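Local coordinates for dihydrodipicolinate synthase (Rhodopseudomonas palustris, PDB 3DZ1), which probably acts as a 4-hydroxy-tetrahydrodipicolinate synthase, a TIM-barrel lyase of lysine biosynthesis that condenses pyruvate with aspartate semialdehyde, at residues Glu62-Ala67 / Ala95-Asp100; Ile252-Gln257 / Arg292-Tyr297; Val260-Arg265 / Ser278-Pro283. One frame throughout, in Å; residues are numbered along the deposited sequence.

Contact 1 of 3, residues Glu62-Ala67 / Ala95-Asp100; sequences EAEAVA and ARLSMD
E64 and L97 meet between helix 60-73 and helix 88-101, two outer helices of the TIM barrel that are linked through strand 78-82, and the glutamate is best followed outward from its backbone. Its CB already lies 3.7 Å from L97 CD1, with the other methyl, CD2, a little farther off. One bond on, E64 CG closes to 3.3 Å from L97 CD1, and the carboxylate carbon keeps about the same separation. At the tip E64 OE1 stands 2.9 Å from L97 CD1, which is short for oxygen against a methyl, so the exact value is doubtful; OE2 hangs back at 4.0 Å from the same CD1. A single methyl, L97 CD1, thus meets the glutamate from CB to its carboxylate, although the two side chains cross at about a right angle. E64 can run past the leucine because CG is anti to its carbonyl carbon (chi1 -72°) and the chain continues extended from there. L97 reaches out from the facing helix, and E64 also rests on R93 and L94 of that helix. Deeper in, A67 CB comes within 4.5 Å of S98 OG, and both residues pack on V81 of strand 78-82; the serine oxygen itself is hydrogen-bonded to L94 O one helical turn earlier. The example illustrates how neighbouring barrel helices can meet without a polar bond between them: CB and CG of E64 give the apolar part, the carboxylate finds only a methyl in L97, and the cohesion is probably van der Waals.

Contact 2 of 3, residues Ile252-Gln257 / Arg292-Tyr297; sequences IRYEHQ and REEVDY
In the C-terminal helical region that follows the (β/α)8 barrel of this DapA-family chain, helices 238-255 and 289-301 pack together through Y254, near the C-terminal end of the first, and E294 on the second. The contact is buried, and it shows how one tyrosine can combine apolar packing with a hydrogen bond. With CG anti to the backbone N (chi1 -163°), the ring of Y254 is directed across to the facing helix. Its CE2 meets V295 CG2 at 3.6 Å, the methyl approaching obliquely and the two side chains crossing at about a right angle. V264 of helix 260-271 and L176 of the second subunit add to the packing around the ring. One carboxylate oxygen of E294, OE2, forms a salt bridge with R211 of the second subunit, so the glutamate carries the link from within the chain to the subunit interface; the arginine would probably favour its charged form. At the phenol end, Y254 OH gives its proton to E294 OE1 at 2.6 Å. The acceptor lies at the ring's edge, near its plane, and is met nearly along its own C-O direction, with ring and carboxylate planes 84° apart.

Contact 3 of 3, residues Val260-Arg265 / Ser278-Pro283; sequences VGLSVR and SAQRKP
Q280 reaches from the loop between helices 260-271 and 289-301 to the side chains of L262 and S263, so that one extended glutamine offers a carbonyl to a hydroxyl and an amide surface to a leucine. Its OE1 lies 2.8 Å from S263 OG. The one proton of this hydroxyl could serve Q280 OE1 or A285 O, its stronger partner farther along the same loop. Next to this polar meeting, L262 comes from the opposite direction. Its CD2 lies above the plane of the amide, 3.5 Å from Q280 NE2 and 3.6 Å from Q280 CD, so the leucine methyl packs over the flat group. A chi1 of -49° sets Q280 CG beside the backbone N, and the extended chain beyond carries the amide across to the helix. With an alanine in its place, the L262 methyl would probably lose its amide cover and S263 OG would be left with A285 O, opening a gap between helix and loop. A second shell positions the pair: E54 touches both L262 and Q280, and its OE1 accepts a hydrogen bond from R281 N, while K266, one turn on along the helix, packs on Q280 and reaches A279 O through NZ. Farther along the loop P283, after a cis peptide bond, touches F88 of the third subunit. The loop is thereby tied to helix 260-271, which in turn packs against helix 238-255 through V264 on E255.

In the fold
Followed from the N terminus, contact 1 comes first, closing a loop that holds strand 78-82 and so joining consecutive outer helices of the barrel. The chain then completes the barrel before 252-257 opens contact 2, which closes only at 292-297 in the last helix. Contact 3 is nested inside that loop, its own segments only 13 residues apart, so none of the three cross. Salt bridges connect them: E255 with R265 between contacts 2 and 3, and E62 with R281 between contacts 3 and 1. Contacts 1 and 2 do not touch, their nearest atoms being about 17 Å apart, and the loop 278-283 bridges barrel and C-terminal helices.

Contact 1 of 3, residues Glu62-Ala67 / Ala95-Asp100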
ATOM      1  N   GLU A  62      22.848   0.919  21.947  1.00 22.19           N
ATOM      2  CA  GLU A  62      22.334  -0.367  22.403  1.00 22.92           C
ATOM      3  C   GLU A  62      22.452  -1.428  21.313  1.00 21.36           C
ATOM      4  O   GLU A  62      22.865  -2.557  21.578  1.00 20.14           O
ATOM      5  CB  GLU A  62      20.875  -0.223  22.835  1.00 23.95           C
ATOM      6  CG  GLU A  62      20.687   0.727  24.001  1.00 28.30           C
ATOM      7  CD  GLU A  62      19.238   0.892  24.391  1.00 28.82           C
ATOM      8  OE1 GLU A  62      18.423   1.225  23.508  1.00 28.97           O
ATOM      9  OE2 GLU A  62      18.918   0.691  25.580  1.00 29.04           O
ATOM     10  N   ALA A  63      22.090  -1.058  20.089  1.00 20.12           N
ATOM     11  CA  ALA A  63      22.161  -1.986  18.963  1.00 19.33           C
ATOM     12  C   ALA A  63      23.591  -2.493  18.784  1.00 19.97           C
ATOM     13  O   ALA A  63      23.821  -3.683  18.576  1.00 18.61           O
ATOM     14  CB  ALA A  63      21.687  -1.300  17.695  1.00 18.53           C
ATOM     15  N   GLU A  64      24.552  -1.581  18.868  1.00 19.14           N
ATOM     16  CA  GLU A  64      25.952  -1.951  18.720  1.00 19.03           C
ATOM     17  C   GLU A  64      26.397  -2.893  19.837  1.00 17.59           C
ATOM     18  O   GLU A  64      27.116  -3.861  19.590  1.00 15.86           O
ATOM     19  CB  GLU A  64      26.818  -0.688  18.699  1.00 22.17           C
ATOM     20  CG  GLU A  64      26.671   0.114  17.406  1.00 24.96           C
ATOM     21  CD  GLU A  64      27.240   1.519  17.506  1.00 27.99           C
ATOM     22  OE1 GLU A  64      28.245   1.712  18.224  1.00 29.73           O
ATOM     23  OE2 GLU A  64      26.690   2.430  16.855  1.00 28.93           O
ATOM     24  N   ALA A  65      25.957  -2.619  21.062  1.00 16.23           N
ATOM     25  CA  ALA A  65      26.319  -3.453  22.205  1.00 16.44           C
ATOM     26  C   ALA A  65      25.724  -4.855  22.070  1.00 17.19           C
ATOM     27  O   ALA A  65      26.402  -5.850  22.307  1.00 18.43           O
ATOM     28  CB  ALA A  65      25.841  -2.807  23.505  1.00 15.71           C
ATOM     29  N   VAL A  66      24.455  -4.930  21.686  1.00 15.70           N
ATOM     30  CA  VAL A  66      23.794  -6.219  21.526  1.00 14.45           C
ATOM     31  C   VAL A  66      24.498  -7.048  20.457  1.00 13.06           C
ATOM     32  O   VAL A  66      24.873  -8.199  20.694  1.00 12.47           O
ATOM     33  CB  VAL A  66      22.315  -6.037  21.138  1.00 15.33           C
ATOM     34  CG1 VAL A  66      21.668  -7.392  20.887  1.00 12.87           C
ATOM     35  CG2 VAL A  66      21.577  -5.301  22.252  1.00 16.19           C
ATOM     36  N   ALA A  67      24.680  -6.456  19.281  1.00 14.19           N
ATOM     37  CA  ALA A  67      25.341  -7.149  18.187  1.00 14.07           C
ATOM     38  C   ALA A  67      26.711  -7.639  18.636  1.00 15.34           C
ATOM     39  O   ALA A  67      27.095  -8.773  18.346  1.00 14.63           O
ATOM     40  CB  ALA A  67      25.487  -6.222  16.995  1.00 15.64           C
ATOM     41  N   ALA A  95      27.415  -1.655  10.054  1.00 12.59           N
ATOM     42  CA  ALA A  95      28.046  -2.726   9.284  1.00 12.75           C
ATOM     43  C   ALA A  95      29.539  -2.837   9.593  1.00 14.89           C
ATOM     44  O   ALA A  95      30.037  -3.919   9.901  1.00 14.31           O
ATOM     45  CB  ALA A  95      27.837  -2.494   7.799  1.00 13.36           C
ATOM     46  N   ARG A  96      30.248  -1.713   9.513  1.00 15.90           N
ATOM     47  CA  ARG A  96      31.685  -1.697   9.777  1.00 17.14           C
ATOM     48  C   ARG A  96      31.997  -2.074  11.220  1.00 16.25           C
ATOM     49  O   ARG A  96      32.961  -2.793  11.490  1.00 16.11           O
ATOM     50  CB  ARG A  96      32.266  -0.315   9.475  1.00 20.99           C
ATOM     51  CG  ARG A  96      32.215   0.085   8.009  1.00 25.28           C
ATOM     52  CD  ARG A  96      32.976  -0.895   7.136  1.00 29.93           C
ATOM     53  NE  ARG A  96      33.273  -0.332   5.821  1.00 33.88           N
ATOM     54  CZ  ARG A  96      33.738  -1.034   4.792  1.00 34.14           C
ATOM     55  NH1 ARG A  96      33.959  -2.336   4.915  1.00 33.47           N
ATOM     56  NH2 ARG A  96      33.987  -0.432   3.635  1.00 35.77           N
ATOM     57  N   LEU A  97      31.177  -1.583  12.142  1.00 16.17           N
ATOM     58  CA  LEU A  97      31.355  -1.875  13.559  1.00 16.86           C
ATOM     59  C   LEU A  97      31.213  -3.371  13.801  1.00 16.48           C
ATOM     60  O   LEU A  97      32.016  -3.986  14.518  1.00 15.35           O
ATOM     61  CB  LEU A  97      30.307  -1.124  14.383  1.00 18.15           C
ATOM     62  CG  LEU A  97      30.342  -1.333  15.900  1.00 21.19           C
ATOM     63  CD1 LEU A  97      29.843  -0.081  16.586  1.00 23.87           C
ATOM     64  CD2 LEU A  97      29.508  -2.544  16.292  1.00 23.09           C
ATOM     65  N   SER A  98      30.183  -3.950  13.195  1.00 13.98           N
ATOM     66  CA  SER A  98      29.911  -5.373  13.334  1.00 14.02           C
ATOM     67  C   SER A  98      31.047  -6.209  12.764  1.00 12.96           C
ATOM     68  O   SER A  98      31.468  -7.190  13.374  1.00 13.96           O
ATOM     69  CB  SER A  98      28.600  -5.727  12.633  1.00 12.74           C
ATOM     70  OG  SER A  98      27.520  -5.011  13.200  1.00 13.02           O
HETATM   71  N   MSE A  99      31.544  -5.821  11.594  1.00 13.08           N
HETATM   72  CA  MSE A  99      32.637  -6.555  10.978  1.00 15.51           C
HETATM   73  C   MSE A  99      33.916  -6.446  11.811  1.00 15.86           C
HETATM   74  O   MSE A  99      34.620  -7.442  12.002  1.00 14.44           O
HETATM   75  CB  MSE A  99      32.881  -6.058   9.549  1.00 16.52           C
HETATM   76  CG  MSE A  99      31.715  -6.306   8.590  1.00 18.84           C
HETATM   77 SE   MSE A  99      31.080  -8.153   8.535  1.00 23.89          SE
HETATM   78  CE  MSE A  99      32.617  -8.985   7.699  1.00 21.39           C
ATOM     79  N   ASP A 100      34.221  -5.251  12.314  1.00 16.35           N
ATOM     80  CA  ASP A 100      35.418  -5.082  13.136  1.00 18.18           C
ATOM     81  C   ASP A 100      35.304  -5.913  14.411  1.00 17.12           C
ATOM     82  O   ASP A 100      36.308  -6.383  14.950  1.00 17.45           O
ATOM     83  CB  ASP A 100      35.632  -3.613  13.516  1.00 20.18           C
ATOM     84  CG  ASP A 100      36.032  -2.754  12.331  1.00 24.52           C
ATOM     85  OD1 ASP A 100      36.705  -3.274  11.416  1.00 26.92           O
ATOM     86  OD2 ASP A 100      35.689  -1.552  12.324  1.00 27.08           O
TER

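Contact 2 of 3, residues Ile252-Gln257 / Arg292-Tyr297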
ATOM      1  N   ILE A 252       4.613 -24.050  14.614  1.00  6.63           N
ATOM      2  CA  ILE A 252       5.273 -23.185  13.649  1.00  6.84           C
ATOM      3  C   ILE A 252       4.251 -22.180  13.116  1.00  7.82           C
ATOM      4  O   ILE A 252       4.525 -20.978  13.042  1.00  6.44           O
ATOM      5  CB  ILE A 252       5.842 -24.001  12.459  1.00  6.88           C
ATOM      6  CG1 ILE A 252       7.082 -24.772  12.915  1.00  7.34           C
ATOM      7  CG2 ILE A 252       6.153 -23.074  11.281  1.00  6.88           C
ATOM      8  CD1 ILE A 252       7.625 -25.751  11.886  1.00  7.64           C
ATOM      9  N   ARG A 253       3.066 -22.660  12.751  1.00  9.36           N
ATOM     10  CA  ARG A 253       2.056 -21.754  12.219  1.00 10.48           C
ATOM     11  C   ARG A 253       1.469 -20.823  13.272  1.00  9.72           C
ATOM     12  O   ARG A 253       1.093 -19.696  12.954  1.00  8.27           O
ATOM     13  CB  ARG A 253       0.940 -22.529  11.497  1.00 14.08           C
ATOM     14  CG  ARG A 253       0.127 -23.446  12.356  1.00 19.91           C
ATOM     15  CD  ARG A 253      -1.030 -22.728  13.050  1.00 18.08           C
ATOM     16  NE  ARG A 253      -1.414 -23.495  14.222  1.00 17.15           N
ATOM     17  CZ  ARG A 253      -2.645 -23.903  14.505  1.00 17.54           C
ATOM     18  NH1 ARG A 253      -3.655 -23.615  13.697  1.00 14.06           N
ATOM     19  NH2 ARG A 253      -2.853 -24.619  15.600  1.00 16.11           N
ATOM     20  N   TYR A 254       1.400 -21.271  14.522  1.00  7.99           N
ATOM     21  CA  TYR A 254       0.860 -20.412  15.577  1.00 10.09           C
ATOM     22  C   TYR A 254       1.811 -19.235  15.800  1.00 10.65           C
ATOM     23  O   TYR A 254       1.374 -18.096  15.973  1.00  9.12           O
ATOM     24  CB  TYR A 254       0.686 -21.185  16.892  1.00  9.89           C
ATOM     25  CG  TYR A 254      -0.233 -20.486  17.878  1.00 11.76           C
ATOM     26  CD1 TYR A 254      -1.590 -20.796  17.936  1.00 12.10           C
ATOM     27  CD2 TYR A 254       0.248 -19.476  18.717  1.00 12.12           C
ATOM     28  CE1 TYR A 254      -2.451 -20.118  18.807  1.00 13.23           C
ATOM     29  CE2 TYR A 254      -0.601 -18.792  19.584  1.00 11.17           C
ATOM     30  CZ  TYR A 254      -1.948 -19.116  19.625  1.00 12.30           C
ATOM     31  OH  TYR A 254      -2.793 -18.430  20.471  1.00  9.51           O
ATOM     32  N   GLU A 255       3.111 -19.517  15.783  1.00 10.74           N
ATOM     33  CA  GLU A 255       4.130 -18.489  15.985  1.00 13.16           C
ATOM     34  C   GLU A 255       4.244 -17.585  14.758  1.00 15.12           C
ATOM     35  O   GLU A 255       4.722 -16.451  14.848  1.00 14.63           O
ATOM     36  CB  GLU A 255       5.491 -19.140  16.257  1.00 13.54           C
ATOM     37  CG  GLU A 255       6.556 -18.169  16.742  1.00 16.42           C
ATOM     38  CD  GLU A 255       7.952 -18.771  16.731  1.00 18.63           C
ATOM     39  OE1 GLU A 255       8.169 -19.795  17.403  1.00 17.96           O
ATOM     40  OE2 GLU A 255       8.835 -18.212  16.048  1.00 22.88           O
ATOM     41  N   HIS A 256       3.813 -18.107  13.614  1.00 16.35           N
ATOM     42  CA  HIS A 256       3.856 -17.380  12.349  1.00 20.26           C
ATOM     43  C   HIS A 256       2.693 -16.398  12.223  1.00 21.04           C
ATOM     44  O   HIS A 256       1.978 -16.391  11.224  1.00 25.99           O
ATOM     45  CB  HIS A 256       3.822 -18.377  11.184  1.00 21.62           C
ATOM     46  CG  HIS A 256       3.966 -17.746   9.833  1.00 24.60           C
ATOM     47  ND1 HIS A 256       5.093 -17.052   9.451  1.00 28.28           N
ATOM     48  CD2 HIS A 256       3.130 -17.720   8.768  1.00 26.97           C
ATOM     49  CE1 HIS A 256       4.946 -16.625   8.210  1.00 27.23           C
ATOM     50  NE2 HIS A 256       3.764 -17.016   7.771  1.00 25.63           N
ATOM     51  N   GLN A 257       2.487 -15.588  13.251  1.00 22.25           N
ATOM     52  CA  GLN A 257       1.430 -14.585  13.233  1.00 22.13           C
ATOM     53  C   GLN A 257       2.087 -13.236  13.478  1.00 23.03           C
ATOM     54  O   GLN A 257       2.881 -13.092  14.402  1.00 21.07           O
ATOM     55  CB  GLN A 257       0.400 -14.858  14.333  1.00 21.59           C
ATOM     56  CG  GLN A 257      -0.566 -15.979  14.031  1.00 22.74           C
ATOM     57  CD  GLN A 257      -1.560 -16.192  15.158  1.00 24.34           C
ATOM     58  OE1 GLN A 257      -1.206 -16.688  16.229  1.00 23.71           O
ATOM     59  NE2 GLN A 257      -2.808 -15.804  14.925  1.00 20.50           N
ATOM     60  N   ARG A 292      -1.688 -18.107  25.886  1.00 10.39           N
ATOM     61  CA  ARG A 292      -0.638 -18.852  26.571  1.00 10.18           C
ATOM     62  C   ARG A 292      -1.057 -20.308  26.733  1.00  8.72           C
ATOM     63  O   ARG A 292      -0.253 -21.213  26.527  1.00  7.54           O
ATOM     64  CB  ARG A 292      -0.333 -18.247  27.950  1.00 12.31           C
ATOM     65  CG  ARG A 292       0.272 -16.849  27.906  1.00 18.30           C
ATOM     66  CD  ARG A 292       0.958 -16.498  29.224  1.00 20.84           C
ATOM     67  NE  ARG A 292       0.042 -16.491  30.366  1.00 22.77           N
ATOM     68  CZ  ARG A 292      -0.739 -15.466  30.693  1.00 24.23           C
ATOM     69  NH1 ARG A 292      -0.721 -14.357  29.967  1.00 23.21           N
ATOM     70  NH2 ARG A 292      -1.530 -15.542  31.758  1.00 26.88           N
ATOM     71  N   GLU A 293      -2.317 -20.532  27.096  1.00  9.30           N
ATOM     72  CA  GLU A 293      -2.831 -21.890  27.270  1.00  8.76           C
ATOM     73  C   GLU A 293      -2.784 -22.634  25.936  1.00  9.84           C
ATOM     74  O   GLU A 293      -2.396 -23.803  25.878  1.00 10.06           O
ATOM     75  CB  GLU A 293      -4.276 -21.854  27.785  1.00 10.19           C
ATOM     76  CG  GLU A 293      -4.853 -23.211  28.201  1.00 11.19           C
ATOM     77  CD  GLU A 293      -5.081 -24.160  27.036  1.00 13.60           C
ATOM     78  OE1 GLU A 293      -5.501 -23.687  25.964  1.00 15.21           O
ATOM     79  OE2 GLU A 293      -4.861 -25.382  27.193  1.00 13.01           O
ATOM     80  N   GLU A 294      -3.185 -21.955  24.867  1.00  9.14           N
ATOM     81  CA  GLU A 294      -3.184 -22.567  23.542  1.00  9.42           C
ATOM     82  C   GLU A 294      -1.767 -22.965  23.144  1.00  9.01           C
ATOM     83  O   GLU A 294      -1.555 -24.044  22.594  1.00  8.03           O
ATOM     84  CB  GLU A 294      -3.787 -21.606  22.511  1.00  9.32           C
ATOM     85  CG  GLU A 294      -5.215 -21.180  22.859  1.00 10.50           C
ATOM     86  CD  GLU A 294      -5.789 -20.164  21.896  1.00 10.64           C
ATOM     87  OE1 GLU A 294      -5.047 -19.250  21.485  1.00  9.84           O
ATOM     88  OE2 GLU A 294      -6.989 -20.269  21.562  1.00 10.18           O
ATOM     89  N   VAL A 295      -0.800 -22.092  23.418  1.00  8.07           N
ATOM     90  CA  VAL A 295       0.593 -22.394  23.105  1.00  8.84           C
ATOM     91  C   VAL A 295       1.022 -23.591  23.955  1.00  7.91           C
ATOM     92  O   VAL A 295       1.688 -24.501  23.466  1.00  7.54           O
ATOM     93  CB  VAL A 295       1.524 -21.197  23.414  1.00  7.49           C
ATOM     94  CG1 VAL A 295       2.993 -21.618  23.265  1.00  8.22           C
ATOM     95  CG2 VAL A 295       1.206 -20.041  22.469  1.00  9.09           C
ATOM     96  N   ASP A 296       0.638 -23.581  25.229  1.00  8.51           N
ATOM     97  CA  ASP A 296       0.974 -24.682  26.128  1.00  8.86           C
ATOM     98  C   ASP A 296       0.406 -25.991  25.594  1.00  9.39           C
ATOM     99  O   ASP A 296       1.047 -27.039  25.681  1.00 10.49           O
ATOM    100  CB  ASP A 296       0.413 -24.442  27.535  1.00  8.23           C
ATOM    101  CG  ASP A 296       1.136 -23.334  28.279  1.00 10.72           C
ATOM    102  OD1 ASP A 296       2.240 -22.946  27.845  1.00 11.11           O
ATOM    103  OD2 ASP A 296       0.603 -22.860  29.308  1.00 11.20           O
ATOM    104  N   TYR A 297      -0.808 -25.932  25.052  1.00 10.20           N
ATOM    105  CA  TYR A 297      -1.449 -27.127  24.511  1.00 10.41           C
ATOM    106  C   TYR A 297      -0.622 -27.690  23.357  1.00 10.55           C
ATOM    107  O   TYR A 297      -0.366 -28.894  23.292  1.00 10.46           O
ATOM    108  CB  TYR A 297      -2.864 -26.802  24.022  1.00 11.48           C
ATOM    109  CG  TYR A 297      -3.619 -28.007  23.505  1.00 14.93           C
ATOM    110  CD1 TYR A 297      -3.967 -29.056  24.356  1.00 14.26           C
ATOM    111  CD2 TYR A 297      -3.984 -28.100  22.165  1.00 16.69           C
ATOM    112  CE1 TYR A 297      -4.665 -30.171  23.880  1.00 15.26           C
ATOM    113  CE2 TYR A 297      -4.683 -29.209  21.680  1.00 16.14           C
ATOM    114  CZ  TYR A 297      -5.020 -30.238  22.541  1.00 16.04           C
ATOM    115  OH  TYR A 297      -5.717 -31.323  22.060  1.00 13.20           O
TER

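Contact 3 of 3, residues Val260-Arg265 / Ser278-Pro283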
ATOM      1  N   VAL A 260       1.934 -11.165  17.205  1.00 28.92           N
ATOM      2  CA  VAL A 260       1.818 -12.210  18.215  1.00 27.26           C
ATOM      3  C   VAL A 260       3.037 -13.131  18.183  1.00 24.62           C
ATOM      4  O   VAL A 260       3.426 -13.698  19.204  1.00 21.32           O
ATOM      5  CB  VAL A 260       0.551 -13.065  17.979  1.00 29.16           C
ATOM      6  CG1 VAL A 260       0.424 -14.122  19.065  1.00 30.21           C
ATOM      7  CG2 VAL A 260      -0.679 -12.178  17.949  1.00 29.24           C
ATOM      8  N   GLY A 261       3.633 -13.262  17.002  1.00 22.53           N
ATOM      9  CA  GLY A 261       4.791 -14.118  16.819  1.00 20.91           C
ATOM     10  C   GLY A 261       5.925 -13.924  17.807  1.00 20.03           C
ATOM     11  O   GLY A 261       6.442 -14.896  18.358  1.00 18.49           O
ATOM     12  N   LEU A 262       6.326 -12.676  18.027  1.00 17.83           N
ATOM     13  CA  LEU A 262       7.410 -12.386  18.959  1.00 16.97           C
ATOM     14  C   LEU A 262       7.008 -12.770  20.376  1.00 13.94           C
ATOM     15  O   LEU A 262       7.823 -13.272  21.148  1.00 11.17           O
ATOM     16  CB  LEU A 262       7.766 -10.899  18.914  1.00 19.17           C
ATOM     17  CG  LEU A 262       8.920 -10.465  19.821  1.00 21.03           C
ATOM     18  CD1 LEU A 262      10.191 -11.222  19.447  1.00 20.66           C
ATOM     19  CD2 LEU A 262       9.133  -8.968  19.681  1.00 22.05           C
ATOM     20  N   SER A 263       5.745 -12.524  20.713  1.00 12.81           N
ATOM     21  CA  SER A 263       5.236 -12.856  22.037  1.00 12.59           C
ATOM     22  C   SER A 263       5.274 -14.359  22.247  1.00 11.81           C
ATOM     23  O   SER A 263       5.565 -14.830  23.348  1.00 12.08           O
ATOM     24  CB  SER A 263       3.801 -12.355  22.204  1.00 13.84           C
ATOM     25  OG  SER A 263       3.766 -10.940  22.152  1.00 17.52           O
ATOM     26  N   VAL A 264       4.976 -15.113  21.194  1.00 10.44           N
ATOM     27  CA  VAL A 264       4.990 -16.567  21.293  1.00 11.37           C
ATOM     28  C   VAL A 264       6.420 -17.060  21.482  1.00 10.27           C
ATOM     29  O   VAL A 264       6.686 -17.889  22.353  1.00  9.13           O
ATOM     30  CB  VAL A 264       4.378 -17.229  20.036  1.00 10.43           C
ATOM     31  CG1 VAL A 264       4.544 -18.746  20.107  1.00 10.66           C
ATOM     32  CG2 VAL A 264       2.900 -16.874  19.932  1.00 12.56           C
ATOM     33  N   ARG A 265       7.333 -16.540  20.665  1.00 10.45           N
ATOM     34  CA  ARG A 265       8.748 -16.914  20.734  1.00 10.98           C
ATOM     35  C   ARG A 265       9.344 -16.670  22.110  1.00 10.28           C
ATOM     36  O   ARG A 265       9.936 -17.562  22.711  1.00 10.26           O
ATOM     37  CB  ARG A 265       9.584 -16.101  19.743  1.00 12.64           C
ATOM     38  CG  ARG A 265       9.364 -16.408  18.282  1.00 20.04           C
ATOM     39  CD  ARG A 265      10.222 -15.478  17.431  1.00 18.74           C
ATOM     40  NE  ARG A 265      10.026 -15.690  16.002  1.00 23.47           N
ATOM     41  CZ  ARG A 265       8.875 -15.502  15.365  1.00 24.64           C
ATOM     42  NH1 ARG A 265       7.806 -15.096  16.026  1.00 27.55           N
ATOM     43  NH2 ARG A 265       8.795 -15.719  14.060  1.00 28.38           N
ATOM     44  N   SER A 278      10.234 -12.653  29.285  1.00 15.27           N
ATOM     45  CA  SER A 278       9.675 -12.709  27.938  1.00 15.73           C
ATOM     46  C   SER A 278       9.319 -11.306  27.459  1.00 15.82           C
ATOM     47  O   SER A 278       8.698 -11.133  26.416  1.00 15.63           O
ATOM     48  CB  SER A 278       8.419 -13.580  27.932  1.00 17.26           C
ATOM     49  OG  SER A 278       7.447 -13.064  28.826  1.00 19.89           O
ATOM     50  N   ALA A 279       9.732 -10.307  28.225  1.00 15.91           N
ATOM     51  CA  ALA A 279       9.442  -8.912  27.911  1.00 17.92           C
ATOM     52  C   ALA A 279       9.952  -8.397  26.565  1.00 17.44           C
ATOM     53  O   ALA A 279      10.997  -8.822  26.064  1.00 15.61           O
ATOM     54  CB  ALA A 279       9.979  -8.021  29.031  1.00 16.55           C
ATOM     55  N   GLN A 280       9.178  -7.481  25.991  1.00 18.92           N
ATOM     56  CA  GLN A 280       9.515  -6.813  24.739  1.00 20.24           C
ATOM     57  C   GLN A 280       9.449  -5.334  25.091  1.00 20.01           C
ATOM     58  O   GLN A 280       8.905  -4.968  26.133  1.00 19.26           O
ATOM     59  CB  GLN A 280       8.467  -7.068  23.659  1.00 20.99           C
ATOM     60  CG  GLN A 280       8.064  -8.500  23.449  1.00 23.72           C
ATOM     61  CD  GLN A 280       6.873  -8.613  22.521  1.00 24.03           C
ATOM     62  OE1 GLN A 280       6.171  -9.620  22.519  1.00 26.07           O
ATOM     63  NE2 GLN A 280       6.644  -7.577  21.719  1.00 22.48           N
ATOM     64  N   ARG A 281       9.997  -4.484  24.233  1.00 18.92           N
ATOM     65  CA  ARG A 281       9.932  -3.052  24.473  1.00 19.31           C
ATOM     66  C   ARG A 281       8.708  -2.531  23.729  1.00 18.57           C
ATOM     67  O   ARG A 281       8.233  -3.168  22.790  1.00 18.71           O
ATOM     68  CB  ARG A 281      11.188  -2.361  23.945  1.00 20.74           C
ATOM     69  CG  ARG A 281      12.414  -2.553  24.808  1.00 25.22           C
ATOM     70  CD  ARG A 281      13.513  -1.605  24.368  1.00 28.34           C
ATOM     71  NE  ARG A 281      14.643  -1.609  25.286  1.00 30.70           N
ATOM     72  CZ  ARG A 281      15.713  -0.836  25.149  1.00 33.58           C
ATOM     73  NH1 ARG A 281      15.795   0.003  24.127  1.00 33.61           N
ATOM     74  NH2 ARG A 281      16.699  -0.901  26.032  1.00 33.95           N
ATOM     75  N   LYS A 282       8.185  -1.384  24.152  1.00 19.34           N
ATOM     76  CA  LYS A 282       7.022  -0.804  23.488  1.00 19.59           C
ATOM     77  C   LYS A 282       7.458  -0.308  22.110  1.00 18.96           C
ATOM     78  O   LYS A 282       8.562   0.208  21.957  1.00 18.46           O
ATOM     79  CB  LYS A 282       6.477   0.378  24.293  1.00 21.46           C
ATOM     80  CG  LYS A 282       6.000   0.039  25.696  1.00 26.45           C
ATOM     81  CD  LYS A 282       5.391   1.269  26.362  1.00 29.85           C
ATOM     82  CE  LYS A 282       4.987   0.990  27.802  1.00 32.46           C
ATOM     83  NZ  LYS A 282       6.167   0.673  28.657  1.00 34.38           N
ATOM     84  N   PRO A 283       6.601  -0.462  21.089  1.00 21.12           N
ATOM     85  CA  PRO A 283       5.272  -1.074  21.166  1.00 21.35           C
ATOM     86  C   PRO A 283       5.349  -2.600  21.080  1.00 22.26           C
ATOM     87  O   PRO A 283       6.122  -3.147  20.296  1.00 21.87           O
ATOM     88  CB  PRO A 283       4.552  -0.458  19.975  1.00 21.06           C
ATOM     89  CG  PRO A 283       5.648  -0.385  18.956  1.00 21.07           C
ATOM     90  CD  PRO A 283       6.820   0.146  19.763  1.00 20.02           C
TER